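Local coordinates for ATP-dependent DNA helicase uvsW (Enterobacteria phage T4, PDB 2OCA), which couples ATP hydrolysis to 3'-5' unwinding of duplex DNA, serving recombination-dependent repair, branch migration of Holliday junctions and the reorganization of stalled replication forks, at residues A[130-135]-A[274-279]; A[231-236]-A[257-262]; A[5-10]-A[60-65]. The protein carries 1 engineered substitution. One frame throughout, in Å; residues are numbered along the deposited sequence.

Interaction 1: A[130-135]-A[274-279]; sequences RRILNL and GMFGEI
Ile132 and Glu278 share the one backbone hydrogen bond that joins the two segments: Ile132 N gives its hydrogen to Glu278 O at 3.0 Å, nearly straight at 173°, although it comes from above the carbonyl plane. The bond belongs to a parallel pairing in which strand 279-280 forms the outer edge of the seven-stranded sheet of the ATP-binding RecA-like domain, with Ile132 beside Ile279. Farther along, Ile132 and Asn134 make backbone bonds to Phe280, while Arg131 and Leu133 pair on the other flank with Lys255, Gly257 and Ser259 of strand 254-259. Gly277 makes the step from helix 269-276 to this edge strand with a positive phi of 96°.

The charged groups lie at the start of the strand. Arg131 bends at its second and third torsions, curling the guanidinium back to Arg130 O, which takes a bond from Arg131 NE at 3.1 Å and a weak one from NH2. Glu278 runs alongside in the same direction; its CG sits over one face of the guanidinium, 3.4 Å from Arg131 CZ. The salt bridge from Arg131 NH1 to Glu278 OE1, at 3.5 Å, therefore acts through charge alone, the oxygen lying well out of the guanidinium plane. On the apolar side Ile132 CG1 meets Phe276 CB at 3.5 Å. Asn134 turns ND2 to Ser259 O, and its CB rests on Ile279 CG2. The chemistry implies an edge strand fixed mainly by backbone bonds and apolar contacts, with the ion pair probably adding unspecific attraction at the surface.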
ATOM      1  N   ARG A 130      -1.930 -14.823  -9.730  1.00 56.59           N
ATOM      2  CA  ARG A 130      -3.143 -14.026  -9.846  1.00 55.00           C
ATOM      3  C   ARG A 130      -3.725 -13.725  -8.489  1.00 54.72           C
ATOM      4  O   ARG A 130      -3.937 -14.622  -7.677  1.00 55.06           O
ATOM      5  CB  ARG A 130      -4.168 -14.723 -10.745  1.00 54.66           C
ATOM      6  CG  ARG A 130      -4.544 -16.124 -10.343  1.00 54.99           C
ATOM      7  CD  ARG A 130      -5.066 -16.896 -11.554  1.00 60.40           C
ATOM      8  NE  ARG A 130      -4.001 -17.329 -12.472  1.00 62.84           N
ATOM      9  CZ  ARG A 130      -3.067 -18.234 -12.167  1.00 64.87           C
ATOM     10  NH1 ARG A 130      -3.058 -18.805 -10.967  1.00 66.11           N
ATOM     11  NH2 ARG A 130      -2.150 -18.585 -13.062  1.00 63.40           N
ATOM     12  N   ARG A 131      -3.996 -12.449  -8.249  1.00 54.89           N
ATOM     13  CA  ARG A 131      -4.506 -12.036  -6.959  1.00 55.35           C
ATOM     14  C   ARG A 131      -5.144 -10.637  -7.016  1.00 56.51           C
ATOM     15  O   ARG A 131      -4.860  -9.835  -7.905  1.00 57.07           O
ATOM     16  CB  ARG A 131      -3.326 -12.042  -5.978  1.00 53.79           C
ATOM     17  CG  ARG A 131      -3.692 -12.107  -4.522  1.00 59.74           C
ATOM     18  CD  ARG A 131      -3.192 -13.390  -3.873  1.00 59.41           C
ATOM     19  NE  ARG A 131      -3.626 -14.551  -4.638  1.00 66.16           N
ATOM     20  CZ  ARG A 131      -3.465 -15.815  -4.265  1.00 66.64           C
ATOM     21  NH1 ARG A 131      -2.873 -16.110  -3.113  1.00 65.51           N
ATOM     22  NH2 ARG A 131      -3.896 -16.786  -5.060  1.00 66.95           N
ATOM     23  N   ILE A 132      -6.034 -10.361  -6.074  1.00 56.60           N
ATOM     24  CA  ILE A 132      -6.651  -9.046  -5.976  1.00 54.80           C
ATOM     25  C   ILE A 132      -5.835  -8.392  -4.866  1.00 55.46           C
ATOM     26  O   ILE A 132      -5.822  -8.870  -3.729  1.00 55.16           O
ATOM     27  CB  ILE A 132      -8.125  -9.134  -5.534  1.00 54.64           C
ATOM     28  CG1 ILE A 132      -8.987  -9.603  -6.700  1.00 52.99           C
ATOM     29  CG2 ILE A 132      -8.600  -7.787  -5.003  1.00 55.02           C
ATOM     30  CD1 ILE A 132     -10.430  -9.815  -6.332  1.00 54.85           C
ATOM     31  N   LEU A 133      -5.127  -7.322  -5.197  1.00 55.32           N
ATOM     32  CA  LEU A 133      -4.304  -6.650  -4.211  1.00 54.84           C
ATOM     33  C   LEU A 133      -5.101  -5.561  -3.551  1.00 55.65           C
ATOM     34  O   LEU A 133      -5.386  -4.532  -4.149  1.00 55.15           O
ATOM     35  CB  LEU A 133      -3.044  -6.092  -4.867  1.00 56.03           C
ATOM     36  CG  LEU A 133      -2.188  -7.211  -5.468  1.00 55.85           C
ATOM     37  CD1 LEU A 133      -1.089  -6.628  -6.334  1.00 56.97           C
ATOM     38  CD2 LEU A 133      -1.610  -8.052  -4.343  1.00 56.05           C
ATOM     39  N   ASN A 134      -5.462  -5.823  -2.303  1.00 58.35           N
ATOM     40  CA  ASN A 134      -6.261  -4.916  -1.501  1.00 59.18           C
ATOM     41  C   ASN A 134      -5.389  -3.888  -0.785  1.00 59.19           C
ATOM     42  O   ASN A 134      -4.882  -4.145   0.308  1.00 59.43           O
ATOM     43  CB  ASN A 134      -7.065  -5.738  -0.494  1.00 61.00           C
ATOM     44  CG  ASN A 134      -8.154  -4.939   0.185  1.00 61.72           C
ATOM     45  OD1 ASN A 134      -8.799  -5.430   1.102  1.00 63.57           O
ATOM     46  ND2 ASN A 134      -8.367  -3.709  -0.263  1.00 63.01           N
ATOM     47  N   LEU A 135      -5.219  -2.731  -1.424  1.00 60.04           N
ATOM     48  CA  LEU A 135      -4.419  -1.625  -0.895  1.00 60.51           C
ATOM     49  C   LEU A 135      -5.089  -0.287  -1.192  1.00 63.26           C
ATOM     50  O   LEU A 135      -5.671  -0.097  -2.268  1.00 63.53           O
ATOM     51  CB  LEU A 135      -3.018  -1.618  -1.512  1.00 58.27           C
ATOM     52  CG  LEU A 135      -2.061  -2.732  -1.094  1.00 56.63           C
ATOM     53  CD1 LEU A 135      -1.803  -3.628  -2.268  1.00 55.76           C
ATOM     54  CD2 LEU A 135      -0.759  -2.138  -0.579  1.00 55.44           C
ATOM     55  N   GLY A 274     -13.000 -14.529  -9.721  1.00 51.00           N
ATOM     56  CA  GLY A 274     -12.842 -15.443 -10.842  1.00 53.28           C
ATOM     57  C   GLY A 274     -11.861 -14.943 -11.887  1.00 54.67           C
ATOM     58  O   GLY A 274     -11.134 -15.716 -12.513  1.00 54.38           O
ATOM     59  N   MET A 275     -11.847 -13.630 -12.069  1.00 56.66           N
ATOM     60  CA  MET A 275     -10.966 -12.981 -13.026  1.00 57.43           C
ATOM     61  C   MET A 275      -9.558 -12.740 -12.465  1.00 58.64           C
ATOM     62  O   MET A 275      -8.565 -12.904 -13.177  1.00 58.53           O
ATOM     63  CB  MET A 275     -11.581 -11.640 -13.442  1.00 57.64           C
ATOM     64  CG  MET A 275     -10.659 -10.728 -14.218  1.00 59.14           C
ATOM     65  SD  MET A 275     -10.416 -11.247 -15.922  1.00 64.86           S
ATOM     66  CE  MET A 275     -10.753  -9.716 -16.808  1.00 63.22           C
ATOM     67  N   PHE A 276      -9.475 -12.376 -11.186  1.00 58.58           N
ATOM     68  CA  PHE A 276      -8.189 -12.041 -10.575  1.00 59.25           C
ATOM     69  C   PHE A 276      -7.618 -12.955  -9.506  1.00 60.17           C
ATOM     70  O   PHE A 276      -6.468 -12.790  -9.111  1.00 62.27           O
ATOM     71  CB  PHE A 276      -8.262 -10.639  -9.974  1.00 56.84           C
ATOM     72  CG  PHE A 276      -8.633  -9.572 -10.952  1.00 55.17           C
ATOM     73  CD1 PHE A 276      -7.729  -9.148 -11.914  1.00 54.14           C
ATOM     74  CD2 PHE A 276      -9.884  -8.963 -10.887  1.00 55.71           C
ATOM     75  CE1 PHE A 276      -8.061  -8.126 -12.802  1.00 54.54           C
ATOM     76  CE2 PHE A 276     -10.230  -7.940 -11.766  1.00 54.74           C
ATOM     77  CZ  PHE A 276      -9.313  -7.518 -12.725  1.00 54.42           C
ATOM     78  N   GLY A 277      -8.398 -13.902  -9.017  1.00 60.55           N
ATOM     79  CA  GLY A 277      -7.878 -14.758  -7.972  1.00 60.09           C
ATOM     80  C   GLY A 277      -8.311 -14.211  -6.628  1.00 60.96           C
ATOM     81  O   GLY A 277      -9.019 -13.204  -6.564  1.00 60.30           O
ATOM     82  N   GLU A 278      -7.876 -14.848  -5.549  1.00 62.50           N
ATOM     83  CA  GLU A 278      -8.280 -14.401  -4.229  1.00 63.99           C
ATOM     84  C   GLU A 278      -7.632 -13.122  -3.718  1.00 62.53           C
ATOM     85  O   GLU A 278      -6.649 -12.632  -4.263  1.00 61.88           O
ATOM     86  CB  GLU A 278      -8.102 -15.529  -3.223  1.00 68.31           C
ATOM     87  CG  GLU A 278      -6.698 -16.045  -3.087  1.00 77.13           C
ATOM     88  CD  GLU A 278      -6.679 -17.450  -2.499  1.00 83.11           C
ATOM     89  OE1 GLU A 278      -5.670 -17.816  -1.840  1.00 84.41           O
ATOM     90  OE2 GLU A 278      -7.679 -18.185  -2.709  1.00 84.50           O
ATOM     91  N   ILE A 279      -8.225 -12.592  -2.656  1.00 62.30           N
ATOM     92  CA  ILE A 279      -7.809 -11.349  -2.026  1.00 61.80           C
ATOM     93  C   ILE A 279      -6.615 -11.439  -1.078  1.00 61.98           C
ATOM     94  O   ILE A 279      -6.530 -12.338  -0.239  1.00 61.23           O
ATOM     95  CB  ILE A 279      -8.995 -10.759  -1.239  1.00 61.41           C
ATOM     96  CG1 ILE A 279     -10.173 -10.521  -2.187  1.00 62.08           C
ATOM     97  CG2 ILE A 279      -8.577  -9.487  -0.529  1.00 61.30           C
ATOM     98  CD1 ILE A 279     -11.466 -10.117  -1.480  1.00 62.36           C
TER

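Interaction 2: A[231-236]-A[257-262]; sequences NDECHL and GLSGSL
His235, last residue of the DEAH box, meets Ser259 and Ser261, in the segment that probably corresponds to helicase motif III, just where parallel strands 226-232 and 254-259 of the RecA-like ATP-binding domain end. The imidazole is held between two side chains: Leu236 CG lies over one face, offset toward the rim, and Ser261 CB sits centrally over the opposite face, a CH-pi contact 3.9 Å from the ring centroid and only 2° off its normal. With chi1 at 61°, CG falls between backbone N and carbonyl carbon, which brings ND1 to within 2.7 Å of Ser259 OG in a hydrogen bond. That hydroxyl also accepts from Ser261 N, closing an ST turn that presents Ser261 to the ring. Glu233 OE1 lies at the ring edge, in plane.

Leu258 N pairs the strands by bonding to Asn231 O at 2.8 Å. Just before the histidine the chain makes a type II beta turn, Asn231 to Cys234, and both Glu233 N (weakly) and Cys234 N bond to Leu258 O. On the face shared by Asp232 and Leu258, Asp232 OD1 slants past Leu258 CB, but its main partner is the engineered Arg141, which also makes a salt bridge with Glu233 OE1. In this variant the arginine ties the box to the predicted ATP-binding loop. On the other side of the sheet, Cys234 SG lies 3.8 Å from both Gly257 C and Ser259 CB.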
ATOM      1  N   ASN A 231      -5.539  -4.347 -13.322  1.00 57.77           N
ATOM      2  CA  ASN A 231      -6.627  -3.382 -13.353  1.00 58.13           C
ATOM      3  C   ASN A 231      -6.587  -2.577 -12.066  1.00 59.03           C
ATOM      4  O   ASN A 231      -6.888  -3.097 -10.987  1.00 58.87           O
ATOM      5  CB  ASN A 231      -7.972  -4.096 -13.484  1.00 58.09           C
ATOM      6  CG  ASN A 231      -9.141  -3.133 -13.587  1.00 57.72           C
ATOM      7  OD1 ASN A 231     -10.289  -3.525 -13.405  1.00 57.78           O
ATOM      8  ND2 ASN A 231      -8.856  -1.870 -13.889  1.00 58.31           N
ATOM      9  N   ASP A 232      -6.196  -1.312 -12.182  1.00 59.44           N
ATOM     10  CA  ASP A 232      -6.116  -0.434 -11.026  1.00 61.99           C
ATOM     11  C   ASP A 232      -7.515   0.114 -10.776  1.00 61.68           C
ATOM     12  O   ASP A 232      -8.226   0.429 -11.723  1.00 60.27           O
ATOM     13  CB  ASP A 232      -5.114   0.694 -11.297  1.00 65.88           C
ATOM     14  CG  ASP A 232      -4.672   1.401 -10.032  1.00 67.92           C
ATOM     15  OD1 ASP A 232      -4.707   0.766  -8.958  1.00 69.27           O
ATOM     16  OD2 ASP A 232      -4.274   2.585 -10.112  1.00 72.34           O
ATOM     17  N   GLU A 233      -7.901   0.219  -9.503  1.00 62.77           N
ATOM     18  CA  GLU A 233      -9.236   0.688  -9.123  1.00 62.58           C
ATOM     19  C   GLU A 233     -10.241  -0.236  -9.799  1.00 62.04           C
ATOM     20  O   GLU A 233     -11.240   0.220 -10.362  1.00 61.21           O
ATOM     21  CB  GLU A 233      -9.472   2.135  -9.584  1.00 64.21           C
ATOM     22  CG  GLU A 233      -8.658   3.208  -8.848  1.00 68.14           C
ATOM     23  CD  GLU A 233      -9.042   3.351  -7.372  1.00 71.33           C
ATOM     24  OE1 GLU A 233      -8.787   2.413  -6.583  1.00 72.51           O
ATOM     25  OE2 GLU A 233      -9.605   4.405  -6.998  1.00 73.12           O
ATOM     26  N   CYS A 234      -9.965  -1.539  -9.731  1.00 61.76           N
ATOM     27  CA  CYS A 234     -10.813  -2.549 -10.362  1.00 61.35           C
ATOM     28  C   CYS A 234     -12.243  -2.622  -9.826  1.00 59.95           C
ATOM     29  O   CYS A 234     -13.092  -3.280 -10.422  1.00 60.53           O
ATOM     30  CB  CYS A 234     -10.167  -3.925 -10.247  1.00 61.00           C
ATOM     31  SG  CYS A 234     -10.073  -4.539  -8.556  1.00 66.08           S
ATOM     32  N   HIS A 235     -12.518  -1.963  -8.709  1.00 57.54           N
ATOM     33  CA  HIS A 235     -13.876  -1.984  -8.183  1.00 57.57           C
ATOM     34  C   HIS A 235     -14.788  -1.157  -9.102  1.00 56.85           C
ATOM     35  O   HIS A 235     -16.010  -1.152  -8.944  1.00 57.69           O
ATOM     36  CB  HIS A 235     -13.927  -1.422  -6.759  1.00 56.84           C
ATOM     37  CG  HIS A 235     -13.468  -0.002  -6.657  1.00 59.53           C
ATOM     38  ND1 HIS A 235     -12.133   0.351  -6.634  1.00 58.27           N
ATOM     39  CD2 HIS A 235     -14.164   1.159  -6.630  1.00 59.21           C
ATOM     40  CE1 HIS A 235     -12.032   1.667  -6.600  1.00 60.14           C
ATOM     41  NE2 HIS A 235     -13.250   2.182  -6.598  1.00 58.78           N
ATOM     42  N   LEU A 236     -14.200  -0.449 -10.058  1.00 54.13           N
ATOM     43  CA  LEU A 236     -15.001   0.343 -10.975  1.00 52.20           C
ATOM     44  C   LEU A 236     -15.305  -0.490 -12.204  1.00 52.71           C
ATOM     45  O   LEU A 236     -16.026  -0.053 -13.101  1.00 53.90           O
ATOM     46  CB  LEU A 236     -14.262   1.614 -11.390  1.00 49.82           C
ATOM     47  CG  LEU A 236     -13.853   2.571 -10.266  1.00 49.58           C
ATOM     48  CD1 LEU A 236     -13.169   3.803 -10.862  1.00 45.46           C
ATOM     49  CD2 LEU A 236     -15.069   2.962  -9.457  1.00 45.04           C
ATOM     50  N   GLY A 257      -5.899  -7.336  -9.833  1.00 53.35           N
ATOM     51  CA  GLY A 257      -6.882  -6.279  -9.763  1.00 53.70           C
ATOM     52  C   GLY A 257      -6.464  -5.564  -8.494  1.00 56.10           C
ATOM     53  O   GLY A 257      -6.293  -6.202  -7.460  1.00 57.67           O
ATOM     54  N   LEU A 258      -6.260  -4.256  -8.552  1.00 56.69           N
ATOM     55  CA  LEU A 258      -5.860  -3.542  -7.354  1.00 57.49           C
ATOM     56  C   LEU A 258      -6.956  -2.576  -6.918  1.00 59.56           C
ATOM     57  O   LEU A 258      -7.545  -1.861  -7.744  1.00 59.58           O
ATOM     58  CB  LEU A 258      -4.553  -2.794  -7.601  1.00 57.98           C
ATOM     59  CG  LEU A 258      -3.364  -3.665  -8.013  1.00 59.52           C
ATOM     60  CD1 LEU A 258      -3.398  -3.937  -9.525  1.00 57.54           C
ATOM     61  CD2 LEU A 258      -2.079  -2.947  -7.629  1.00 57.86           C
ATOM     62  N   SER A 259      -7.233  -2.563  -5.617  1.00 58.98           N
ATOM     63  CA  SER A 259      -8.266  -1.692  -5.086  1.00 60.34           C
ATOM     64  C   SER A 259      -8.292  -1.646  -3.573  1.00 62.33           C
ATOM     65  O   SER A 259      -7.848  -2.577  -2.901  1.00 62.25           O
ATOM     66  CB  SER A 259      -9.644  -2.138  -5.584  1.00 59.08           C
ATOM     67  OG  SER A 259     -10.671  -1.320  -5.046  1.00 56.42           O
ATOM     68  N   GLY A 260      -8.830  -0.549  -3.049  1.00 63.60           N
ATOM     69  CA  GLY A 260      -8.959  -0.385  -1.616  1.00 64.43           C
ATOM     70  C   GLY A 260     -10.410  -0.070  -1.298  1.00 65.75           C
ATOM     71  O   GLY A 260     -10.719   0.490  -0.250  1.00 66.40           O
ATOM     72  N   SER A 261     -11.303  -0.425  -2.216  1.00 66.27           N
ATOM     73  CA  SER A 261     -12.732  -0.171  -2.041  1.00 67.90           C
ATOM     74  C   SER A 261     -13.554  -1.338  -2.575  1.00 68.54           C
ATOM     75  O   SER A 261     -14.604  -1.142  -3.197  1.00 67.67           O
ATOM     76  CB  SER A 261     -13.131   1.107  -2.780  1.00 67.39           C
ATOM     77  OG  SER A 261     -12.307   2.190  -2.391  1.00 69.52           O
ATOM     78  N   LEU A 262     -13.075  -2.549  -2.327  1.00 68.88           N
ATOM     79  CA  LEU A 262     -13.756  -3.740  -2.803  1.00 70.58           C
ATOM     80  C   LEU A 262     -15.224  -3.782  -2.438  1.00 71.67           C
ATOM     81  O   LEU A 262     -16.005  -4.473  -3.083  1.00 72.08           O
ATOM     82  CB  LEU A 262     -13.058  -4.992  -2.275  1.00 70.83           C
ATOM     83  CG  LEU A 262     -11.945  -5.561  -3.162  1.00 70.91           C
ATOM     84  CD1 LEU A 262     -10.950  -4.480  -3.534  1.00 72.71           C
ATOM     85  CD2 LEU A 262     -11.259  -6.693  -2.421  1.00 72.10           C
TER

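Interaction 3: A[5-10]-A[60-65]; sequences VHFHDF and LPFGLV
Asp9 OD1 is gripped twice, by Ser11 OG and by His12 N, and this ties down the bend after strand 3-7 that brings the main chain of Asp9 and Phe10 against Phe62. The contact lies in the N-terminal UvsW domain, whose mixed four-stranded sheet places strand 12-16 between strands 3-7 and 59-61; the two segments therefore do not pair as strands, and they meet at the ends of those strands, through side chains and, at Phe62, against main-chain atoms.

Phe62 is the centre. Its CG stands anti to the backbone N (chi1 -153°), and this carries the ring from the 3-10 turn of 62-64 across to the bend. There Asp9 O lies at the ring edge, near its plane, where the ring hydrogens would probably suit a carbonyl oxygen. Two further aromatic rings gather at the same corner. Phe7 CE2 comes to the Phe62 edge, 3.9 Å from Phe62 CE2, the side chains slanting across one another. Phe10 runs beside Phe62 in the same direction, with Phe10 CD2 also 3.9 Å from Phe62 CE2. Phe7 and Phe10 also touch each other: Phe7 CZ lies over one face of the Phe10 ring, toward its rim.

The turn that carries Phe62 is closed by backbone bonds from Leu64 N to Pro61 O, 3.0 Å, and from Val65 N to Phe62 O. Outside the cluster, Arg130 makes a cation-pi contact with Phe62, and Phe10 bonds through its backbone to Asn250, so this corner of the N-terminal domain faces the ATP-binding domain. At the other end of the segments the contact is a single pair of methyls, Val5 CG1 against Val65 CG2 at 4.0 Å.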
ATOM      1  N   VAL A   5     -10.729 -31.462 -11.740  1.00 67.85           N
ATOM      2  CA  VAL A   5     -10.531 -30.120 -12.257  1.00 65.00           C
ATOM      3  C   VAL A   5      -9.278 -30.124 -13.133  1.00 63.40           C
ATOM      4  O   VAL A   5      -8.168 -30.279 -12.648  1.00 62.97           O
ATOM      5  CB  VAL A   5     -10.379 -29.101 -11.103  1.00 65.23           C
ATOM      6  CG1 VAL A   5     -10.278 -27.690 -11.663  1.00 64.09           C
ATOM      7  CG2 VAL A   5     -11.564 -29.208 -10.157  1.00 63.55           C
ATOM      8  N   HIS A   6      -9.474 -29.963 -14.433  1.00 63.64           N
ATOM      9  CA  HIS A   6      -8.377 -29.958 -15.400  1.00 63.82           C
ATOM     10  C   HIS A   6      -7.943 -28.551 -15.789  1.00 63.21           C
ATOM     11  O   HIS A   6      -8.705 -27.591 -15.669  1.00 62.74           O
ATOM     12  CB  HIS A   6      -8.798 -30.693 -16.675  1.00 63.90           C
ATOM     13  CG  HIS A   6      -9.069 -32.147 -16.478  1.00 65.54           C
ATOM     14  ND1 HIS A   6      -8.081 -33.105 -16.561  1.00 66.45           N
ATOM     15  CD2 HIS A   6     -10.212 -32.808 -16.185  1.00 65.55           C
ATOM     16  CE1 HIS A   6      -8.606 -34.293 -16.330  1.00 67.55           C
ATOM     17  NE2 HIS A   6      -9.899 -34.141 -16.098  1.00 67.80           N
ATOM     18  N   PHE A   7      -6.713 -28.442 -16.269  1.00 61.85           N
ATOM     19  CA  PHE A   7      -6.188 -27.166 -16.708  1.00 61.57           C
ATOM     20  C   PHE A   7      -6.684 -26.948 -18.131  1.00 61.09           C
ATOM     21  O   PHE A   7      -6.454 -27.769 -19.006  1.00 62.58           O
ATOM     22  CB  PHE A   7      -4.655 -27.185 -16.665  1.00 59.95           C
ATOM     23  CG  PHE A   7      -4.014 -25.899 -17.120  1.00 59.83           C
ATOM     24  CD1 PHE A   7      -3.876 -25.613 -18.474  1.00 57.68           C
ATOM     25  CD2 PHE A   7      -3.570 -24.960 -16.189  1.00 58.58           C
ATOM     26  CE1 PHE A   7      -3.307 -24.413 -18.892  1.00 58.74           C
ATOM     27  CE2 PHE A   7      -3.001 -23.757 -16.598  1.00 56.27           C
ATOM     28  CZ  PHE A   7      -2.870 -23.482 -17.947  1.00 57.02           C
ATOM     29  N   HIS A   8      -7.393 -25.851 -18.356  1.00 62.02           N
ATOM     30  CA  HIS A   8      -7.909 -25.539 -19.686  1.00 61.24           C
ATOM     31  C   HIS A   8      -6.957 -24.504 -20.269  1.00 59.70           C
ATOM     32  O   HIS A   8      -6.196 -24.796 -21.181  1.00 59.11           O
ATOM     33  CB  HIS A   8      -9.324 -24.974 -19.569  1.00 62.26           C
ATOM     34  CG  HIS A   8     -10.041 -24.867 -20.876  1.00 63.47           C
ATOM     35  ND1 HIS A   8     -10.194 -25.939 -21.725  1.00 63.93           N
ATOM     36  CD2 HIS A   8     -10.665 -23.822 -21.467  1.00 63.48           C
ATOM     37  CE1 HIS A   8     -10.884 -25.562 -22.786  1.00 64.72           C
ATOM     38  NE2 HIS A   8     -11.183 -24.282 -22.654  1.00 65.75           N
ATOM     39  N   ASP A   9      -7.030 -23.289 -19.740  1.00 59.42           N
ATOM     40  CA  ASP A   9      -6.133 -22.202 -20.118  1.00 60.57           C
ATOM     41  C   ASP A   9      -6.047 -21.238 -18.931  1.00 60.04           C
ATOM     42  O   ASP A   9      -6.563 -21.539 -17.851  1.00 59.64           O
ATOM     43  CB  ASP A   9      -6.570 -21.486 -21.415  1.00 61.55           C
ATOM     44  CG  ASP A   9      -7.983 -20.947 -21.365  1.00 64.44           C
ATOM     45  OD1 ASP A   9      -8.333 -20.262 -20.379  1.00 67.58           O
ATOM     46  OD2 ASP A   9      -8.738 -21.189 -22.334  1.00 63.32           O
ATOM     47  N   PHE A  10      -5.402 -20.089 -19.112  1.00 58.82           N
ATOM     48  CA  PHE A  10      -5.248 -19.151 -18.008  1.00 56.48           C
ATOM     49  C   PHE A  10      -6.459 -18.301 -17.611  1.00 55.92           C
ATOM     50  O   PHE A  10      -6.380 -17.487 -16.688  1.00 53.29           O
ATOM     51  CB  PHE A  10      -4.018 -18.285 -18.268  1.00 55.36           C
ATOM     52  CG  PHE A  10      -2.728 -19.020 -18.045  1.00 56.43           C
ATOM     53  CD1 PHE A  10      -1.810 -19.192 -19.082  1.00 57.82           C
ATOM     54  CD2 PHE A  10      -2.448 -19.588 -16.797  1.00 55.42           C
ATOM     55  CE1 PHE A  10      -0.629 -19.927 -18.881  1.00 56.72           C
ATOM     56  CE2 PHE A  10      -1.277 -20.321 -16.584  1.00 54.64           C
ATOM     57  CZ  PHE A  10      -0.366 -20.491 -17.625  1.00 56.53           C
ATOM     58  N   LEU A  60     -14.903 -23.006 -15.606  1.00 53.47           N
ATOM     59  CA  LEU A  60     -15.022 -22.113 -14.457  1.00 53.66           C
ATOM     60  C   LEU A  60     -13.892 -21.076 -14.464  1.00 54.56           C
ATOM     61  O   LEU A  60     -12.721 -21.430 -14.610  1.00 54.80           O
ATOM     62  CB  LEU A  60     -14.958 -22.929 -13.167  1.00 52.29           C
ATOM     63  CG  LEU A  60     -14.950 -22.196 -11.820  1.00 53.60           C
ATOM     64  CD1 LEU A  60     -16.352 -21.765 -11.438  1.00 51.23           C
ATOM     65  CD2 LEU A  60     -14.388 -23.128 -10.747  1.00 55.02           C
ATOM     66  N   PRO A  61     -14.230 -19.780 -14.313  1.00 55.04           N
ATOM     67  CA  PRO A  61     -13.196 -18.737 -14.301  1.00 53.95           C
ATOM     68  C   PRO A  61     -12.047 -19.189 -13.396  1.00 54.08           C
ATOM     69  O   PRO A  61     -12.263 -19.529 -12.232  1.00 54.46           O
ATOM     70  CB  PRO A  61     -13.937 -17.522 -13.742  1.00 52.36           C
ATOM     71  CG  PRO A  61     -15.314 -17.704 -14.244  1.00 52.27           C
ATOM     72  CD  PRO A  61     -15.563 -19.200 -14.059  1.00 54.40           C
ATOM     73  N   PHE A  62     -10.837 -19.188 -13.940  1.00 53.68           N
ATOM     74  CA  PHE A  62      -9.646 -19.639 -13.233  1.00 53.14           C
ATOM     75  C   PHE A  62      -9.550 -19.232 -11.753  1.00 54.02           C
ATOM     76  O   PHE A  62      -9.319 -20.065 -10.880  1.00 53.79           O
ATOM     77  CB  PHE A  62      -8.415 -19.154 -13.996  1.00 51.07           C
ATOM     78  CG  PHE A  62      -7.201 -20.017 -13.815  1.00 52.04           C
ATOM     79  CD1 PHE A  62      -6.732 -20.342 -12.534  1.00 50.02           C
ATOM     80  CD2 PHE A  62      -6.494 -20.481 -14.932  1.00 51.24           C
ATOM     81  CE1 PHE A  62      -5.581 -21.117 -12.366  1.00 49.16           C
ATOM     82  CE2 PHE A  62      -5.334 -21.260 -14.773  1.00 49.46           C
ATOM     83  CZ  PHE A  62      -4.880 -21.577 -13.488  1.00 49.16           C
ATOM     84  N   GLY A  63      -9.744 -17.952 -11.475  1.00 56.63           N
ATOM     85  CA  GLY A  63      -9.650 -17.456 -10.110  1.00 57.10           C
ATOM     86  C   GLY A  63     -10.570 -18.013  -9.039  1.00 56.89           C
ATOM     87  O   GLY A  63     -10.340 -17.772  -7.856  1.00 57.62           O
ATOM     88  N   LEU A  64     -11.607 -18.745  -9.425  1.00 57.98           N
ATOM     89  CA  LEU A  64     -12.530 -19.309  -8.436  1.00 58.68           C
ATOM     90  C   LEU A  64     -12.199 -20.740  -8.037  1.00 58.57           C
ATOM     91  O   LEU A  64     -12.827 -21.299  -7.140  1.00 56.67           O
ATOM     92  CB  LEU A  64     -13.968 -19.249  -8.958  1.00 57.20           C
ATOM     93  CG  LEU A  64     -14.562 -17.839  -8.930  1.00 58.02           C
ATOM     94  CD1 LEU A  64     -15.869 -17.792  -9.707  1.00 57.73           C
ATOM     95  CD2 LEU A  64     -14.763 -17.416  -7.488  1.00 55.19           C
ATOM     96  N   VAL A  65     -11.196 -21.317  -8.691  1.00 60.15           N
ATOM     97  CA  VAL A  65     -10.807 -22.696  -8.429  1.00 63.00           C
ATOM     98  C   VAL A  65     -10.537 -22.998  -6.956  1.00 65.35           C
ATOM     99  O   VAL A  65     -10.936 -24.045  -6.456  1.00 68.04           O
ATOM    100  CB  VAL A  65      -9.573 -23.097  -9.277  1.00 61.70           C
ATOM    101  CG1 VAL A  65      -8.335 -22.383  -8.776  1.00 62.94           C
ATOM    102  CG2 VAL A  65      -9.389 -24.595  -9.245  1.00 59.26           C
TER

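In the fold
From the N terminus, interaction 3 comes first: 5-10 meets 60-65 and closes a loop of 49 residues within the N-terminal domain. The chain then enters the ATP-binding domain, where 130-135 opens the much longer loop that interaction 1 closes at 274-279. Interaction 2 nests inside it, pairing the two strands of a beta-alpha-beta unit whose connection carries helix 239-245. Interactions 1 and 2 share the parallel sheet, strand 130-134 lying between 254-259 and 279-280, and Ile279 packs on Leu262. Interaction 3 precedes both in series; it touches interaction 1, where Gly63 N probably bonds to Gly274 O, but stays about 11 Å, between nearest atoms, from interaction 2.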